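Local coordinates for protein putative esterase (Sulfolobus solfataricus P2, PDB 2RAU) that probably acts as a lipase or related esterase of the alpha/beta-hydrolase superfamily and binds calcium ions, at residues 84-89 with 94-99; 149-154 with 331-336; 233-238 with 242-247. All coordinates share one frame; numbering follows the deposited sequence. Where two conformers were deposited one is given.

Contact 1: 84-89 with 94-99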
ATOM      1  N   SER A  84      -3.761  11.897  -3.439  1.00 30.08           N
ATOM      2  CA  SER A  84      -2.766  10.847  -3.606  1.00 30.15           C
ATOM      3  C   SER A  84      -1.441  11.286  -3.007  1.00 27.22           C
ATOM      4  O   SER A  84      -0.850  12.236  -3.472  1.00 28.05           O
ATOM      5  CB  SER A  84      -2.622  10.514  -5.088  1.00 35.10           C
ATOM      6  OG  SER A  84      -1.471   9.744  -5.295  1.00 34.12           O
ATOM      7  N   ILE A  85      -1.001  10.604  -1.949  1.00 26.38           N
ATOM      8  CA  ILE A  85       0.256  10.979  -1.272  1.00 26.32           C
ATOM      9  C   ILE A  85       1.422  11.009  -2.268  1.00 26.64           C
ATOM     10  O   ILE A  85       2.270  11.901  -2.194  1.00 26.45           O
ATOM     11  CB  ILE A  85       0.535  10.101  -0.003  1.00 26.76           C
ATOM     12  CG1 ILE A  85       1.660  10.682   0.864  1.00 32.16           C
ATOM     13  CG2 ILE A  85       0.825   8.644  -0.317  1.00 25.25           C
ATOM     14  CD1 ILE A  85       1.538  12.102   1.197  1.00 26.41           C
ATOM     15  N   VAL A  86       1.480  10.041  -3.187  1.00 26.64           N
ATOM     16  CA  VAL A  86       2.572   9.951  -4.151  1.00 26.43           C
ATOM     17  C   VAL A  86       2.606  11.179  -5.044  1.00 27.44           C
ATOM     18  O   VAL A  86       3.630  11.863  -5.148  1.00 24.63           O
ATOM     19  CB  VAL A  86       2.516   8.623  -4.988  1.00 26.88           C
ATOM     20  CG1 VAL A  86       3.468   8.692  -6.211  1.00 25.33           C
ATOM     21  CG2 VAL A  86       2.816   7.410  -4.123  1.00 27.75           C
ATOM     22  N   LEU A  87       1.478  11.480  -5.667  1.00 26.81           N
ATOM     23  CA  LEU A  87       1.356  12.625  -6.578  1.00 26.42           C
ATOM     24  C   LEU A  87       1.514  13.988  -5.873  1.00 25.84           C
ATOM     25  O   LEU A  87       2.145  14.898  -6.380  1.00 26.57           O
ATOM     26  CB  LEU A  87       0.057  12.527  -7.351  1.00 27.91           C
ATOM     27  CG  LEU A  87      -0.211  11.237  -8.180  1.00 25.29           C
ATOM     28  CD1 LEU A  87      -1.499  11.387  -8.975  1.00 25.99           C
ATOM     29  CD2 LEU A  87       0.912  10.841  -9.158  1.00 25.35           C
ATOM     30  N   TYR A  88       0.949  14.096  -4.688  1.00 26.56           N
ATOM     31  CA  TYR A  88       1.042  15.291  -3.858  1.00 25.49           C
ATOM     32  C   TYR A  88       2.479  15.608  -3.478  1.00 24.96           C
ATOM     33  O   TYR A  88       2.929  16.753  -3.606  1.00 25.34           O
ATOM     34  CB  TYR A  88       0.213  15.085  -2.568  1.00 25.97           C
ATOM     35  CG  TYR A  88       0.153  16.338  -1.717  1.00 25.48           C
ATOM     36  CD1 TYR A  88      -0.813  17.320  -1.964  1.00 25.55           C
ATOM     37  CD2 TYR A  88       1.065  16.568  -0.685  1.00 24.30           C
ATOM     38  CE1 TYR A  88      -0.878  18.464  -1.191  1.00 27.30           C
ATOM     39  CE2 TYR A  88       0.973  17.712   0.088  1.00 21.91           C
ATOM     40  CZ  TYR A  88       0.017  18.641  -0.176  1.00 26.74           C
ATOM     41  OH  TYR A  88      -0.089  19.770   0.583  1.00 25.83           O
ATOM     42  N   LEU A  89       3.193  14.607  -2.987  1.00 26.46           N
ATOM     43  CA  LEU A  89       4.604  14.834  -2.649  1.00 26.67           C
ATOM     44  C   LEU A  89       5.437  15.132  -3.894  1.00 24.64           C
ATOM     45  O   LEU A  89       6.312  15.973  -3.835  1.00 24.92           O
ATOM     46  CB  LEU A  89       5.182  13.701  -1.801  1.00 26.92           C
ATOM     47  CG  LEU A  89       4.605  13.494  -0.416  1.00 23.03           C
ATOM     48  CD1 LEU A  89       5.307  12.273   0.178  1.00 25.86           C
ATOM     49  CD2 LEU A  89       4.764  14.770   0.439  1.00 23.59           C
ATOM     50  N   PHE A  94       9.365  16.437  -4.383  1.00 24.95           N
ATOM     51  CA  PHE A  94      10.056  15.217  -4.010  1.00 22.66           C
ATOM     52  C   PHE A  94      10.130  14.204  -5.145  1.00 24.38           C
ATOM     53  O   PHE A  94       9.238  14.130  -6.003  1.00 26.27           O
ATOM     54  CB  PHE A  94       9.413  14.560  -2.793  1.00 23.77           C
ATOM     55  CG  PHE A  94       9.698  15.258  -1.498  1.00 25.65           C
ATOM     56  CD1 PHE A  94       8.903  16.318  -1.076  1.00 27.55           C
ATOM     57  CD2 PHE A  94      10.762  14.863  -0.703  1.00 28.04           C
ATOM     58  CE1 PHE A  94       9.190  16.971   0.094  1.00 29.88           C
ATOM     59  CE2 PHE A  94      11.048  15.499   0.472  1.00 30.70           C
ATOM     60  CZ  PHE A  94      10.272  16.547   0.888  1.00 25.19           C
ATOM     61  N   ASN A  95      11.223  13.442  -5.141  1.00 24.43           N
ATOM     62  CA  ASN A  95      11.320  12.232  -5.929  1.00 25.37           C
ATOM     63  C   ASN A  95      10.575  11.194  -5.077  1.00 25.67           C
ATOM     64  O   ASN A  95      10.986  10.899  -3.956  1.00 25.06           O
ATOM     65  CB  ASN A  95      12.752  11.749  -6.148  1.00 26.05           C
ATOM     66  CG  ASN A  95      13.566  12.623  -7.086  1.00 25.09           C
ATOM     67  OD1 ASN A  95      13.085  13.034  -8.159  1.00 27.59           O
ATOM     68  ND2 ASN A  95      14.794  12.927  -6.675  1.00 24.39           N
ATOM     69  N   VAL A  96       9.510  10.628  -5.615  1.00 25.99           N
ATOM     70  CA  VAL A  96       8.715   9.636  -4.885  1.00 24.11           C
ATOM     71  C   VAL A  96       8.749   8.322  -5.645  1.00 25.72           C
ATOM     72  O   VAL A  96       8.572   8.301  -6.830  1.00 26.89           O
ATOM     73  CB  VAL A  96       7.246  10.094  -4.666  1.00 25.15           C
ATOM     74  CG1 VAL A  96       6.494   9.115  -3.696  1.00 26.78           C
ATOM     75  CG2 VAL A  96       7.244  11.606  -4.156  1.00 24.42           C
ATOM     76  N   TYR A  97       8.973   7.234  -4.923  1.00 24.61           N
ATOM     77  CA  TYR A  97       9.116   5.937  -5.500  1.00 24.93           C
ATOM     78  C   TYR A  97       8.159   5.007  -4.815  1.00 24.42           C
ATOM     79  O   TYR A  97       7.777   5.212  -3.659  1.00 24.70           O
ATOM     80  CB  TYR A  97      10.542   5.392  -5.273  1.00 24.58           C
ATOM     81  CG  TYR A  97      11.687   6.228  -5.822  1.00 25.43           C
ATOM     82  CD1 TYR A  97      12.211   7.300  -5.096  1.00 22.94           C
ATOM     83  CD2 TYR A  97      12.280   5.916  -7.022  1.00 24.19           C
ATOM     84  CE1 TYR A  97      13.303   8.033  -5.560  1.00 22.73           C
ATOM     85  CE2 TYR A  97      13.389   6.653  -7.500  1.00 26.38           C
ATOM     86  CZ  TYR A  97      13.883   7.710  -6.761  1.00 23.03           C
ATOM     87  OH  TYR A  97      14.990   8.369  -7.252  1.00 24.71           O
ATOM     88  N   THR A  98       7.756   3.950  -5.519  0.50 26.22           N
ATOM     89  CA  THR A  98       6.881   2.960  -4.935  0.50 24.08           C
ATOM     90  C   THR A  98       7.035   1.636  -5.701  0.50 24.23           C
ATOM     91  O   THR A  98       7.232   1.619  -6.899  0.50 23.57           O
ATOM     92  CB  THR A  98       5.408   3.461  -4.830  0.50 26.52           C
ATOM     93  OG1 THR A  98       4.593   2.461  -4.186  0.50 17.63           O
ATOM     94  CG2 THR A  98       4.828   3.868  -6.225  0.50 21.23           C
ATOM     95  N   ILE A  99       6.886   0.550  -4.964  1.00 25.07           N
ATOM     96  CA  ILE A  99       7.223  -0.821  -5.375  1.00 25.46           C
ATOM     97  C   ILE A  99       5.977  -1.645  -5.689  1.00 25.61           C
ATOM     98  O   ILE A  99       4.943  -1.532  -4.991  1.00 25.70           O
ATOM     99  CB  ILE A  99       8.036  -1.505  -4.231  1.00 25.46           C
ATOM    100  CG1 ILE A  99       8.439  -2.935  -4.621  1.00 27.67           C
ATOM    101  CG2 ILE A  99       7.266  -1.487  -2.896  1.00 25.83           C
ATOM    102  CD1 ILE A  99       9.415  -3.718  -3.590  1.00 24.08           C
TER
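Val96, at the start of strand 94-100, lies against the turn of helix 85-91 that carries Val86 and Leu89. Its CB points at the helix and stands 4.1 Å from Val86 O. From there the two methyls part: with CG1 anti to the backbone N (chi1 -171°), that branch reaches Val86, where it is 4.0 Å from Val86 CG1 and as near Val86 CA, the two valines crossing obliquely. The other branch, CG2, lodges between Val86 O and Leu89 CB, 3.8 Å from both. Past the helix end the chain turns back sharply, and Phe94 N donates to Leu89 O at 3.1 Å. The same carbonyl oxygen lies in the plane of the Phe94 ring at its edge, 3.8 Å from Phe94 CD1. Helix and strand run nearly antiparallel, at 160°. This is the return half of a beta-alpha-beta crossover, since strand 94-100 pairs in parallel with strand 52-56, whose Ile55 also touches Val86. Apart from one backbone bond at the turn, the contact is mostly apolar: two valines, Leu89 CB and the base of Phe94, so this part of the helix's seat probably rests on fit and burial of apolar surface rather than on polar bonds.

Contact 2: 149-154 with 331-336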
ATOM      1  N   ALA A 149       7.971   5.386   3.777  1.00 26.67           N
ATOM      2  CA  ALA A 149       6.570   5.465   4.164  1.00 24.92           C
ATOM      3  C   ALA A 149       5.953   4.134   3.894  1.00 23.86           C
ATOM      4  O   ALA A 149       6.386   3.387   2.995  1.00 26.11           O
ATOM      5  CB  ALA A 149       5.855   6.569   3.395  1.00 22.54           C
ATOM      6  N   GLY A 150       4.902   3.837   4.636  1.00 26.13           N
ATOM      7  CA  GLY A 150       4.183   2.589   4.523  1.00 25.58           C
ATOM      8  C   GLY A 150       2.697   2.742   4.776  1.00 26.33           C
ATOM      9  O   GLY A 150       2.300   3.423   5.720  1.00 25.79           O
ATOM     10  N   GLU A 151       1.881   2.129   3.909  1.00 28.09           N
ATOM     11  CA  GLU A 151       0.421   2.126   4.083  1.00 27.21           C
ATOM     12  C   GLU A 151      -0.051   0.775   4.564  1.00 28.99           C
ATOM     13  O   GLU A 151       0.147  -0.219   3.893  1.00 26.91           O
ATOM     14  CB  GLU A 151      -0.269   2.447   2.743  1.00 25.97           C
ATOM     15  CG  GLU A 151       0.164   3.760   2.132  1.00 28.32           C
ATOM     16  CD  GLU A 151      -0.601   4.164   0.883  1.00 28.39           C
ATOM     17  OE1 GLU A 151      -1.410   3.339   0.353  1.00 29.24           O
ATOM     18  OE2 GLU A 151      -0.400   5.312   0.428  1.00 28.17           O
ATOM     19  N   SER A 152      -0.701   0.745   5.729  1.00 30.00           N
ATOM     20  CA  SER A 152      -1.312  -0.473   6.257  1.00 30.08           C
ATOM     21  C   SER A 152      -0.202  -1.569   6.466  1.00 30.99           C
ATOM     22  O   SER A 152       0.759  -1.298   7.172  1.00 30.96           O
ATOM     23  CB  SER A 152      -2.456  -0.881   5.306  1.00 30.54           C
ATOM     24  OG  SER A 152      -3.327  -1.768   5.939  1.00 28.23           O
ATOM     25  N   PHE A 153      -0.330  -2.761   5.857  1.00 28.91           N
ATOM     26  CA  PHE A 153       0.752  -3.768   5.835  1.00 27.20           C
ATOM     27  C   PHE A 153       2.118  -3.134   5.502  1.00 27.95           C
ATOM     28  O   PHE A 153       3.147  -3.499   6.048  1.00 25.65           O
ATOM     29  CB  PHE A 153       0.490  -4.858   4.784  1.00 28.00           C
ATOM     30  CG  PHE A 153       1.716  -5.643   4.450  1.00 26.33           C
ATOM     31  CD1 PHE A 153       2.117  -6.698   5.240  1.00 29.29           C
ATOM     32  CD2 PHE A 153       2.541  -5.264   3.386  1.00 28.72           C
ATOM     33  CE1 PHE A 153       3.279  -7.408   4.932  1.00 26.63           C
ATOM     34  CE2 PHE A 153       3.722  -5.987   3.082  1.00 25.83           C
ATOM     35  CZ  PHE A 153       4.095  -7.023   3.891  1.00 25.40           C
ATOM     36  N   GLY A 154       2.137  -2.202   4.570  1.00 27.03           N
ATOM     37  CA  GLY A 154       3.380  -1.520   4.210  1.00 27.87           C
ATOM     38  C   GLY A 154       4.034  -0.790   5.351  1.00 26.37           C
ATOM     39  O   GLY A 154       5.243  -0.574   5.330  1.00 24.60           O
ATOM     40  N   ASP A 331      -9.840   6.030   4.114  1.00 25.56           N
ATOM     41  CA  ASP A 331      -9.890   7.523   4.073  1.00 25.29           C
ATOM     42  C   ASP A 331      -8.503   8.161   4.269  1.00 26.39           C
ATOM     43  O   ASP A 331      -8.278   9.303   3.887  1.00 23.02           O
ATOM     44  CB  ASP A 331     -10.838   8.081   5.154  1.00 23.33           C
ATOM     45  CG  ASP A 331     -12.288   7.714   4.908  1.00 21.27           C
ATOM     46  OD1 ASP A 331     -12.793   8.007   3.786  1.00 30.48           O
ATOM     47  OD2 ASP A 331     -12.905   7.151   5.862  1.00 28.46           O
ATOM     48  N   VAL A 332      -7.587   7.418   4.877  1.00 27.64           N
ATOM     49  CA  VAL A 332      -6.191   7.866   5.052  1.00 27.61           C
ATOM     50  C   VAL A 332      -5.471   8.115   3.707  1.00 25.44           C
ATOM     51  O   VAL A 332      -4.611   8.998   3.591  1.00 26.44           O
ATOM     52  CB  VAL A 332      -5.413   6.870   5.962  1.00 28.19           C
ATOM     53  CG1 VAL A 332      -3.962   7.371   6.206  1.00 26.88           C
ATOM     54  CG2 VAL A 332      -6.169   6.709   7.325  1.00 21.91           C
ATOM     55  N   TYR A 333      -5.911   7.400   2.681  1.00 23.46           N
ATOM     56  CA  TYR A 333      -5.274   7.318   1.365  1.00 25.31           C
ATOM     57  C   TYR A 333      -5.969   8.032   0.212  1.00 26.37           C
ATOM     58  O   TYR A 333      -5.428   8.127  -0.864  1.00 27.68           O
ATOM     59  CB  TYR A 333      -5.110   5.831   0.985  1.00 25.37           C
ATOM     60  CG  TYR A 333      -4.614   4.992   2.122  1.00 23.87           C
ATOM     61  CD1 TYR A 333      -3.418   5.288   2.750  1.00 31.55           C
ATOM     62  CD2 TYR A 333      -5.320   3.889   2.554  1.00 29.03           C
ATOM     63  CE1 TYR A 333      -2.979   4.545   3.850  1.00 27.09           C
ATOM     64  CE2 TYR A 333      -4.896   3.145   3.629  1.00 22.39           C
ATOM     65  CZ  TYR A 333      -3.723   3.481   4.272  1.00 25.08           C
ATOM     66  OH  TYR A 333      -3.298   2.736   5.345  1.00 27.42           O
ATOM     67  N   THR A 334      -7.180   8.538   0.428  1.00 25.88           N
ATOM     68  CA  THR A 334      -7.959   9.135  -0.637  1.00 26.19           C
ATOM     69  C   THR A 334      -9.025  10.082  -0.070  1.00 25.15           C
ATOM     70  O   THR A 334      -9.184  10.188   1.172  1.00 24.40           O
ATOM     71  CB  THR A 334      -8.657   8.063  -1.535  1.00 28.29           C
ATOM     72  OG1 THR A 334      -9.173   8.705  -2.706  1.00 26.51           O
ATOM     73  CG2 THR A 334      -9.797   7.313  -0.740  1.00 28.32           C
ATOM     74  N   GLY A 335      -9.682  10.835  -0.966  1.00 25.02           N
ATOM     75  CA  GLY A 335     -10.742  11.750  -0.603  1.00 25.43           C
ATOM     76  C   GLY A 335     -10.249  13.157  -0.451  1.00 25.47           C
ATOM     77  O   GLY A 335      -9.118  13.371  -0.057  1.00 24.72           O
ATOM     78  N   GLU A 336     -11.097  14.129  -0.759  1.00 27.62           N
ATOM     79  CA  GLU A 336     -10.655  15.528  -0.752  1.00 29.44           C
ATOM     80  C   GLU A 336     -10.153  16.051   0.597  1.00 27.64           C
ATOM     81  O   GLU A 336      -9.292  16.929   0.633  1.00 28.00           O
ATOM     82  CB  GLU A 336     -11.740  16.427  -1.325  1.00 27.99           C
ATOM     83  CG  GLU A 336     -13.002  16.447  -0.522  1.00 32.79           C
ATOM     84  CD  GLU A 336     -14.015  17.495  -1.027  1.00 39.68           C
ATOM     85  OE1 GLU A 336     -13.720  18.189  -2.027  1.00 49.17           O
ATOM     86  OE2 GLU A 336     -15.083  17.614  -0.393  1.00 47.98           O
TER
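Tyr333 OH is hydrogen-bonded to the carbonyl oxygen of Leu176, and it also comes within 3.3 Å of Ser152 N, though at an angle too poor for a bond. Ser152 CB stands 3.7 Å from the same hydroxyl. Behind it the ring is sandwiched. Val332 CB sits over the centre of one face, and on the opposite face Glu151 OE1 lies 3.7 Å above the plane, offset toward the rim. Glu151 CB points toward the ring and lies 3.6 Å from Tyr333 CE1. With CG opposite the carbonyl carbon (chi1 -57°) and the chain straight from there, the carboxylate is carried along the ring face, antiparallel to the tyrosine and tilted only 20° from the ring. The strand-to-helix turn here, with Gly150, Ser152 and Gly154 in a GxSxG pattern, fits the nucleophile elbow of alpha/beta-hydrolases. Ser152 takes the strained backbone expected there, and its OG is hydrogen-bonded to His329 NE2, consistent with a Ser-His-Asp triad completed by Asp177. With an alanine at Tyr333, the Leu176 carbonyl is likely to lose its hydroxyl partner, and a gap would probably open beside Glu151, leaving its side chain freer to turn. His329 meets the Tyr333 ring edge to face, and Tyr333 also touches Asp177.

Contact 3: 233-238 with 242-247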
ATOM      1  N   PRO A 233     -30.664  -7.603   0.253  1.00 37.94           N
ATOM      2  CA  PRO A 233     -31.933  -6.886   0.188  1.00 38.15           C
ATOM      3  C   PRO A 233     -32.216  -5.940   1.355  1.00 37.21           C
ATOM      4  O   PRO A 233     -33.164  -5.181   1.295  1.00 34.84           O
ATOM      5  CB  PRO A 233     -32.957  -8.015   0.121  1.00 42.30           C
ATOM      6  CG  PRO A 233     -32.287  -9.156   0.814  1.00 41.15           C
ATOM      7  CD  PRO A 233     -30.851  -9.048   0.469  1.00 40.14           C
ATOM      8  N   LYS A 234     -31.388  -5.976   2.388  1.00 35.65           N
ATOM      9  CA  LYS A 234     -31.396  -4.949   3.427  1.00 36.95           C
ATOM     10  C   LYS A 234     -31.139  -3.523   2.881  1.00 33.97           C
ATOM     11  O   LYS A 234     -31.601  -2.546   3.467  1.00 36.27           O
ATOM     12  CB  LYS A 234     -30.372  -5.334   4.498  1.00 37.60           C
ATOM     13  CG  LYS A 234     -29.921  -4.264   5.415  1.00 46.67           C
ATOM     14  CD  LYS A 234     -28.772  -4.772   6.297  1.00 42.75           C
ATOM     15  N   TYR A 235     -30.468  -3.385   1.738  1.00 29.29           N
ATOM     16  CA  TYR A 235     -30.093  -2.074   1.217  1.00 26.02           C
ATOM     17  C   TYR A 235     -30.914  -1.726   0.011  1.00 28.61           C
ATOM     18  O   TYR A 235     -31.374  -2.610  -0.703  1.00 28.56           O
ATOM     19  CB  TYR A 235     -28.625  -2.058   0.838  1.00 27.25           C
ATOM     20  CG  TYR A 235     -27.725  -2.313   2.007  1.00 25.00           C
ATOM     21  CD1 TYR A 235     -27.336  -1.294   2.828  1.00 23.67           C
ATOM     22  CD2 TYR A 235     -27.262  -3.596   2.275  1.00 24.74           C
ATOM     23  CE1 TYR A 235     -26.526  -1.542   3.911  1.00 24.27           C
ATOM     24  CE2 TYR A 235     -26.459  -3.857   3.355  1.00 29.17           C
ATOM     25  CZ  TYR A 235     -26.080  -2.823   4.162  1.00 29.31           C
ATOM     26  OH  TYR A 235     -25.220  -3.054   5.201  1.00 24.92           O
ATOM     27  N   LYS A 236     -31.030  -0.433  -0.244  1.00 27.54           N
ATOM     28  CA  LYS A 236     -31.820   0.067  -1.352  1.00 29.39           C
ATOM     29  C   LYS A 236     -31.074  -0.033  -2.671  1.00 28.81           C
ATOM     30  O   LYS A 236     -31.699  -0.074  -3.716  1.00 31.20           O
ATOM     31  CB  LYS A 236     -32.185   1.549  -1.103  1.00 29.36           C
ATOM     32  CG  LYS A 236     -33.240   2.160  -2.028  1.00 47.42           C
ATOM     33  CD  LYS A 236     -34.695   1.740  -1.637  1.00 56.34           C
ATOM     34  CE  LYS A 236     -35.111   2.379  -0.301  1.00 65.28           C
ATOM     35  NZ  LYS A 236     -36.535   2.233   0.150  1.00 55.17           N
ATOM     36  N   SER A 237     -29.738  -0.007  -2.661  1.00 26.05           N
ATOM     37  CA  SER A 237     -29.003  -0.059  -3.910  1.00 24.78           C
ATOM     38  C   SER A 237     -27.685  -0.771  -3.743  1.00 26.13           C
ATOM     39  O   SER A 237     -27.212  -0.945  -2.639  1.00 25.85           O
ATOM     40  CB  SER A 237     -28.682   1.345  -4.394  1.00 24.34           C
ATOM     41  OG  SER A 237     -27.700   2.003  -3.607  1.00 24.51           O
ATOM     42  N   ILE A 238     -27.097  -1.156  -4.870  1.00 25.01           N
ATOM     43  CA  ILE A 238     -25.791  -1.795  -4.853  1.00 25.81           C
ATOM     44  C   ILE A 238     -24.711  -0.902  -4.242  1.00 23.60           C
ATOM     45  O   ILE A 238     -23.813  -1.362  -3.503  1.00 24.59           O
ATOM     46  CB  ILE A 238     -25.428  -2.309  -6.282  1.00 25.66           C
ATOM     47  CG1 ILE A 238     -24.236  -3.281  -6.216  1.00 28.23           C
ATOM     48  CG2 ILE A 238     -25.235  -1.166  -7.311  1.00 21.73           C
ATOM     49  CD1 ILE A 238     -24.012  -4.067  -7.535  1.00 28.24           C
ATOM     50  N   LEU A 242     -22.323  -1.699  -0.946  1.00 22.38           N
ATOM     51  CA  LEU A 242     -20.873  -1.743  -1.016  1.00 21.30           C
ATOM     52  C   LEU A 242     -20.264  -0.730  -0.079  1.00 24.47           C
ATOM     53  O   LEU A 242     -19.334  -1.046   0.660  1.00 27.50           O
ATOM     54  CB  LEU A 242     -20.344  -1.504  -2.429  1.00 23.97           C
ATOM     55  CG  LEU A 242     -20.693  -2.638  -3.414  1.00 24.57           C
ATOM     56  CD1 LEU A 242     -20.349  -2.174  -4.801  1.00 24.40           C
ATOM     57  CD2 LEU A 242     -19.999  -3.958  -2.981  1.00 24.75           C
HETATM   58  N   MSE A 243     -20.804   0.487  -0.058  1.00 23.86           N
HETATM   59  CA  MSE A 243     -20.283   1.516   0.868  1.00 22.18           C
HETATM   60  C   MSE A 243     -20.531   1.143   2.326  1.00 24.62           C
HETATM   61  O   MSE A 243     -19.670   1.374   3.179  1.00 23.60           O
HETATM   62  CB  MSE A 243     -20.854   2.888   0.546  1.00 24.38           C
HETATM   63  CG  MSE A 243     -20.296   3.471  -0.764  1.00 28.51           C
HETATM   64 SE   MSE A 243     -18.420   3.888  -0.802  0.75 27.13          SE
HETATM   65  CE  MSE A 243     -18.427   5.488   0.251  1.00 30.08           C
ATOM     66  N   ASP A 244     -21.696   0.569   2.624  1.00 25.50           N
ATOM     67  CA  ASP A 244     -21.935   0.136   3.993  1.00 25.13           C
ATOM     68  C   ASP A 244     -21.023  -1.061   4.377  1.00 26.63           C
ATOM     69  O   ASP A 244     -20.677  -1.212   5.569  1.00 23.32           O
ATOM     70  CB  ASP A 244     -23.410  -0.161   4.324  1.00 23.16           C
ATOM     71  CG  ASP A 244     -23.698  -0.052   5.785  1.00 24.76           C
ATOM     72  OD1 ASP A 244     -23.444   1.046   6.349  1.00 23.14           O
ATOM     73  OD2 ASP A 244     -24.230  -1.044   6.357  1.00 24.78           O
ATOM     74  N   SER A 245     -20.644  -1.906   3.409  0.50 26.59           N
ATOM     75  CA  SER A 245     -19.719  -3.004   3.728  0.50 26.95           C
ATOM     76  C   SER A 245     -18.351  -2.448   4.137  0.50 28.48           C
ATOM     77  O   SER A 245     -17.703  -3.006   5.030  0.50 27.05           O
ATOM     78  CB  SER A 245     -19.573  -4.021   2.585  0.50 28.33           C
ATOM     79  OG  SER A 245     -18.828  -3.520   1.495  0.50 23.01           O
ATOM     80  N   LEU A 246     -17.929  -1.347   3.501  1.00 25.97           N
ATOM     81  CA  LEU A 246     -16.708  -0.651   3.907  1.00 26.00           C
ATOM     82  C   LEU A 246     -16.841   0.006   5.288  1.00 24.79           C
ATOM     83  O   LEU A 246     -15.921   0.017   6.066  1.00 24.54           O
ATOM     84  CB  LEU A 246     -16.311   0.403   2.858  1.00 24.89           C
ATOM     85  CG  LEU A 246     -15.928  -0.214   1.483  1.00 24.70           C
ATOM     86  CD1 LEU A 246     -15.678   0.863   0.414  1.00 24.77           C
ATOM     87  CD2 LEU A 246     -14.751  -1.207   1.568  1.00 23.54           C
ATOM     88  N   TYR A 247     -18.006   0.568   5.580  1.00 24.03           N
ATOM     89  CA  TYR A 247     -18.248   1.169   6.866  1.00 22.89           C
ATOM     90  C   TYR A 247     -18.160   0.171   7.989  1.00 22.04           C
ATOM     91  O   TYR A 247     -17.535   0.437   9.014  1.00 25.54           O
ATOM     92  CB  TYR A 247     -19.615   1.815   6.868  1.00 26.69           C
ATOM     93  CG  TYR A 247     -20.025   2.456   8.170  1.00 21.48           C
ATOM     94  CD1 TYR A 247     -19.457   3.662   8.604  1.00 24.77           C
ATOM     95  CD2 TYR A 247     -21.019   1.889   8.941  1.00 23.86           C
ATOM     96  CE1 TYR A 247     -19.878   4.238   9.736  1.00 25.58           C
ATOM     97  CE2 TYR A 247     -21.423   2.446  10.057  1.00 27.05           C
ATOM     98  CZ  TYR A 247     -20.835   3.622  10.474  1.00 27.85           C
ATOM     99  OH  TYR A 247     -21.283   4.191  11.618  1.00 28.91           O
TER
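The ring of Tyr235 has Lys234 CG over one face, 4.0 Å above the plane and toward the rim, while Asp244 OD2 lies in the ring plane at the edge. The two side chains cross at about a right angle, and the carboxylate is turned 56° against the ring. Between them runs a short hydrogen bond, Tyr235 OH to Asp244 OD2 at 2.5 Å, using the anti lone pair, the one facing away from the other carboxylate oxygen. Asp244 CB also meets the ring, 3.4 Å from Tyr235 CE1. A chi1 of -157°, which puts CG across from the backbone N, carries the carboxylate out to the hydroxyl. Its second oxygen, OD1, is hydrogen-bonded to Tyr255 OH, which leaves the group held between two tyrosines.

Three residues after Tyr235 the chain enters helix 238-248, with Ser237 at the N-cap, its OG bonded to Asp240 N. Leu242 N donates to Ile238 O at 3.0 Å, an ordinary helical bond of the first turn. Leu242 CG passes 3.4 Å from that same oxygen, and Leu242 CD1 reaches Ile238 CG1 at 4.3 Å. Both side chains also pack on helix 218-224, where each touches Ala222. One turn on, Leu242 O accepts from Leu246 N. In sequence the region falls between strands 170-176 and 297-302, where alpha/beta-hydrolases commonly carry a cap, so the helix probably belongs to such an insertion. Two kinds of chemistry thus divide the work: aliphatic packing seats the helix start on its neighbour, while the tyrosine's hydrogen bond ties the preceding loop to a carboxylate that, flanked by two hydroxyls, is likely to keep its negative charge.

In the fold
From the N terminus, contact 1 comes first and closes a short loop, folding helix 85-91 back onto strand 94-100 of the central sheet. Contact 2 opens later, at the end of strand 146-151, and closes only after strand 320-324, so its loop takes in the last three strands of the main sheet and the helices between them. Contact 3 is nested in that long loop, a local closure about helix 238-248 some 23 Å, centre to centre, from contact 2. None of the three cross. Contacts 1 and 2 reach the same sheet and touch, Ile85 CG2 lying 3.6 Å from Glu151 OE2, whereas 233-238 with 242-247 stays apart from both, among the helices that probably form a cap.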